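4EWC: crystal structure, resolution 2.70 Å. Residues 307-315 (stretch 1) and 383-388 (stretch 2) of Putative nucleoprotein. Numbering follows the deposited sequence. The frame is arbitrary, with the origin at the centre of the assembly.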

ATOM      1  N   HIS A 307     -12.369 -16.222 -30.089  1.00 67.63           N
ATOM      2  CA  HIS A 307     -11.071 -16.156 -30.755  1.00 65.86           C
ATOM      3  C   HIS A 307      -9.924 -15.909 -29.776  1.00 65.56           C
ATOM      4  O   HIS A 307      -8.776 -16.182 -30.097  1.00 61.32           O
HETATM    5  N   MSE A 308     -10.230 -15.365 -28.599  1.00 59.74           N
HETATM    6  CA  MSE A 308      -9.189 -14.974 -27.664  1.00 54.75           C
HETATM    7  C   MSE A 308      -9.551 -15.372 -26.241  1.00 55.84           C
HETATM    8  O   MSE A 308      -9.596 -14.530 -25.322  1.00 53.12           O
ATOM      9  N   ARG A 309      -9.802 -16.670 -26.084  1.00 52.87           N
ATOM     10  CA  ARG A 309     -10.236 -17.257 -24.826  1.00 52.97           C
ATOM     11  C   ARG A 309      -9.530 -16.689 -23.596  1.00 50.47           C
ATOM     12  O   ARG A 309     -10.187 -16.314 -22.645  1.00 52.24           O
ATOM     13  N   ASN A 310      -8.207 -16.593 -23.632  1.00 51.55           N
ATOM     14  CA  ASN A 310      -7.444 -16.138 -22.469  1.00 48.27           C
ATOM     15  C   ASN A 310      -7.610 -14.652 -22.090  1.00 48.94           C
ATOM     16  O   ASN A 310      -6.983 -14.195 -21.138  1.00 46.11           O
ATOM     17  N   CYS A 311      -8.413 -13.890 -22.834  1.00 47.15           N
ATOM     18  CA  CYS A 311      -8.786 -12.538 -22.389  1.00 48.61           C
ATOM     19  C   CYS A 311      -9.871 -12.633 -21.307  1.00 51.10           C
ATOM     20  O   CYS A 311     -10.197 -11.646 -20.625  1.00 45.85           O
ATOM     21  N   GLY A 312     -10.398 -13.849 -21.159  1.00 50.40           N
ATOM     22  CA  GLY A 312     -11.636 -14.091 -20.462  1.00 46.20           C
ATOM     23  C   GLY A 312     -11.607 -14.514 -19.011  1.00 53.90           C
ATOM     24  O   GLY A 312     -12.632 -14.421 -18.343  1.00 63.13           O
ATOM     25  N   GLY A 313     -10.492 -14.998 -18.486  1.00 51.44           N
ATOM     26  CA  GLY A 313     -10.480 -15.325 -17.059  1.00 48.50           C
ATOM     27  C   GLY A 313     -11.026 -16.719 -16.754  1.00 49.28           C
ATOM     28  O   GLY A 313     -12.161 -17.047 -17.105  1.00 44.67           O
ATOM     29  N   VAL A 314     -10.213 -17.523 -16.075  1.00 44.77           N
ATOM     30  CA  VAL A 314     -10.435 -18.958 -15.966  1.00 45.46           C
ATOM     31  C   VAL A 314     -11.778 -19.392 -15.336  1.00 49.78           C
ATOM     32  O   VAL A 314     -12.287 -20.472 -15.654  1.00 45.97           O
ATOM     33  N   ALA A 315     -12.363 -18.533 -14.496  1.00 47.73           N
ATOM     34  CA  ALA A 315     -13.643 -18.830 -13.843  1.00 48.53           C
ATOM     35  C   ALA A 315     -14.751 -19.219 -14.821  1.00 52.89           C
ATOM     36  O   ALA A 315     -15.669 -19.968 -14.477  1.00 54.88           O
ATOM     37  N   PRO A 383      -1.801 -17.441 -11.289  1.00 43.71           N
ATOM     38  CA  PRO A 383      -2.833 -17.093 -12.285  1.00 45.22           C
ATOM     39  C   PRO A 383      -2.771 -17.939 -13.565  1.00 46.23           C
ATOM     40  O   PRO A 383      -1.686 -18.353 -13.975  1.00 48.97           O
ATOM     41  N   PRO A 384      -3.927 -18.177 -14.201  1.00 49.99           N
ATOM     42  CA  PRO A 384      -3.979 -18.871 -15.499  1.00 47.65           C
ATOM     43  C   PRO A 384      -3.365 -18.015 -16.603  1.00 48.53           C
ATOM     44  O   PRO A 384      -3.123 -16.826 -16.370  1.00 50.95           O
ATOM     45  N   ARG A 385      -3.133 -18.585 -17.783  1.00 49.31           N
ATOM     46  CA  ARG A 385      -2.579 -17.804 -18.896  1.00 50.22           C
ATOM     47  C   ARG A 385      -3.539 -16.700 -19.284  1.00 50.65           C
ATOM     48  O   ARG A 385      -4.699 -16.953 -19.589  1.00 52.97           O
ATOM     49  N   THR A 386      -3.046 -15.474 -19.272  1.00 45.99           N
ATOM     50  CA  THR A 386      -3.894 -14.323 -19.522  1.00 45.43           C
ATOM     51  C   THR A 386      -3.357 -13.504 -20.686  1.00 46.39           C
ATOM     52  O   THR A 386      -2.195 -13.136 -20.710  1.00 42.97           O
ATOM     53  N   THR A 387      -4.218 -13.215 -21.642  1.00 44.57           N
ATOM     54  CA  THR A 387      -3.850 -12.335 -22.719  1.00 49.09           C
ATOM     55  C   THR A 387      -4.632 -11.030 -22.566  1.00 45.40           C
ATOM     56  O   THR A 387      -5.679 -11.028 -21.940  1.00 47.51           O
ATOM     57  N   LYS A 388      -4.096  -9.936 -23.114  1.00 42.38           N
ATOM     58  CA  LYS A 388      -4.657  -8.579 -22.988  1.00 42.09           C
ATOM     59  C   LYS A 388      -3.742  -7.584 -23.690  1.00 42.48           C
ATOM     60  O   LYS A 388      -2.595  -7.899 -24.004  1.00 42.52           O
TER

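One conventional hydrogen bond joins the two stretches, and it is made by the backbone. Thr387 N donates to Asn310 O at 3.0 Å, nearly straight at 166°. The same carbonyl also receives a CA-H...O contact, with Thr386 CA 3.5 Å from Asn310 O. A second such contact places Cys311 CA 3.5 Å from Thr387 O.

The side chains fill in around this backbone join. Asn310 and Thr387 both point toward the opposing stretch and are the residues most covered by it. Thr387 is in the t rotamer. Its methyl CG2 lies 3.5 Å from Asn310 CB and 3.5 Å from Cys311 SG, so it fits between these two side chains. Asn310 and Cys311 are both m. Asn310 CB also sits 3.3 Å from Arg385 O. Selenomethionine Met308, m at all three chi angles, brings its CE to 3.6 Å from Thr387 OG1.

A separate apolar contact forms where Val314 (p) meets the Pro384 ring, with Val314 CB 3.6 Å from Pro384 CG. The ring is C-gamma endo.

Two other polar side chains find partners away from this contact. Thr386 (m) points away, and its OG1 donates to Pro384 O at 3.0 Å. The end of Arg385 leads away, and its NE is hydrogen-bonded elsewhere in the structure.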

ATOM      1  CB  HIS A 307     -11.095 -15.021 -31.780  1.00 66.78           C
ATOM      2  CG  HIS A 307     -12.101 -15.208 -32.870  1.00 74.22           C
ATOM      3  ND1 HIS A 307     -11.811 -15.801 -34.088  1.00 79.51           N
ATOM      4  CD2 HIS A 307     -13.421 -14.873 -32.938  1.00 73.11           C
ATOM      5  CE1 HIS A 307     -12.873 -15.825 -34.838  1.00 75.21           C
ATOM      6  NE2 HIS A 307     -13.883 -15.268 -34.178  1.00 74.51           N
HETATM    7  CB  MSE A 308      -8.936 -13.477 -27.760  1.00 55.62           C
HETATM    8  CG  MSE A 308      -8.367 -13.057 -29.086  1.00 58.66           C
HETATM    9 SE   MSE A 308      -6.488 -13.583 -29.222  0.76 69.40          SE
HETATM   10  CE  MSE A 308      -5.736 -12.124 -28.170  1.00 61.57           C
ATOM     11  CB  ARG A 309     -10.110 -18.780 -24.873  1.00 53.38           C
ATOM     12  CG  ARG A 309     -11.238 -19.466 -25.630  1.00 63.59           C
ATOM     13  CD  ARG A 309     -12.538 -19.326 -24.868  1.00 72.31           C
ATOM     14  NE  ARG A 309     -13.698 -19.132 -25.743  1.00 76.20           N
ATOM     15  CZ  ARG A 309     -14.887 -18.691 -25.325  1.00 76.75           C
ATOM     16  NH1 ARG A 309     -15.081 -18.406 -24.034  1.00 68.83           N
ATOM     17  NH2 ARG A 309     -15.882 -18.539 -26.193  1.00 74.04           N
ATOM     18  CB  ASN A 310      -5.951 -16.468 -22.607  1.00 46.23           C
ATOM     19  CG  ASN A 310      -5.676 -17.957 -22.865  1.00 47.91           C
ATOM     20  OD1 ASN A 310      -6.444 -18.822 -22.475  1.00 47.58           O
ATOM     21  ND2 ASN A 310      -4.554 -18.243 -23.517  1.00 42.39           N
ATOM     22  CB  CYS A 311      -9.325 -11.715 -23.556  1.00 49.74           C
ATOM     23  SG  CYS A 311      -8.113 -11.243 -24.793  1.00 51.42           S
ATOM     24  CB  VAL A 314      -9.193 -19.671 -15.319  1.00 43.47           C
ATOM     25  CG1 VAL A 314      -9.194 -19.535 -13.814  1.00 45.05           C
ATOM     26  CG2 VAL A 314      -9.077 -21.113 -15.772  1.00 39.14           C
ATOM     27  CB  ALA A 315     -14.103 -17.673 -12.964  1.00 40.70           C
ATOM     28  CB  PRO A 383      -2.525 -15.622 -12.626  1.00 40.80           C
ATOM     29  CG  PRO A 383      -1.749 -15.109 -11.475  1.00 43.02           C
ATOM     30  CD  PRO A 383      -1.027 -16.269 -10.843  1.00 42.70           C
ATOM     31  CB  PRO A 384      -5.484 -19.022 -15.747  1.00 47.71           C
ATOM     32  CG  PRO A 384      -6.090 -17.844 -15.018  1.00 44.24           C
ATOM     33  CD  PRO A 384      -5.242 -17.650 -13.791  1.00 46.10           C
ATOM     34  CB  ARG A 385      -2.296 -18.684 -20.108  1.00 50.64           C
ATOM     35  CG  ARG A 385      -1.224 -19.710 -19.878  1.00 58.64           C
ATOM     36  CD  ARG A 385      -1.050 -20.616 -21.080  1.00 54.36           C
ATOM     37  NE  ARG A 385      -0.209 -21.749 -20.731  1.00 61.55           N
ATOM     38  CZ  ARG A 385       1.119 -21.701 -20.716  1.00 75.18           C
ATOM     39  NH1 ARG A 385       1.744 -20.571 -21.037  1.00 70.34           N
ATOM     40  NH2 ARG A 385       1.823 -22.780 -20.382  1.00 68.93           N
ATOM     41  CB  THR A 386      -3.970 -13.410 -18.288  1.00 41.34           C
ATOM     42  OG1 THR A 386      -4.317 -14.192 -17.149  1.00 52.59           O
ATOM     43  CG2 THR A 386      -5.012 -12.322 -18.488  1.00 42.53           C
ATOM     44  CB  THR A 387      -4.062 -13.003 -24.107  1.00 49.60           C
ATOM     45  OG1 THR A 387      -3.772 -12.059 -25.137  1.00 55.57           O
ATOM     46  CG2 THR A 387      -5.465 -13.436 -24.284  1.00 51.07           C
ATOM     47  CB  LYS A 388      -4.760  -8.151 -21.520  1.00 40.33           C
ATOM     48  CG  LYS A 388      -3.395  -7.934 -20.887  1.00 37.63           C
ATOM     49  CD  LYS A 388      -3.481  -7.305 -19.532  1.00 40.76           C
ATOM     50  CE  LYS A 388      -4.001  -8.267 -18.471  1.00 38.47           C
ATOM     51  NZ  LYS A 388      -4.296  -7.572 -17.191  1.00 39.42           N
TER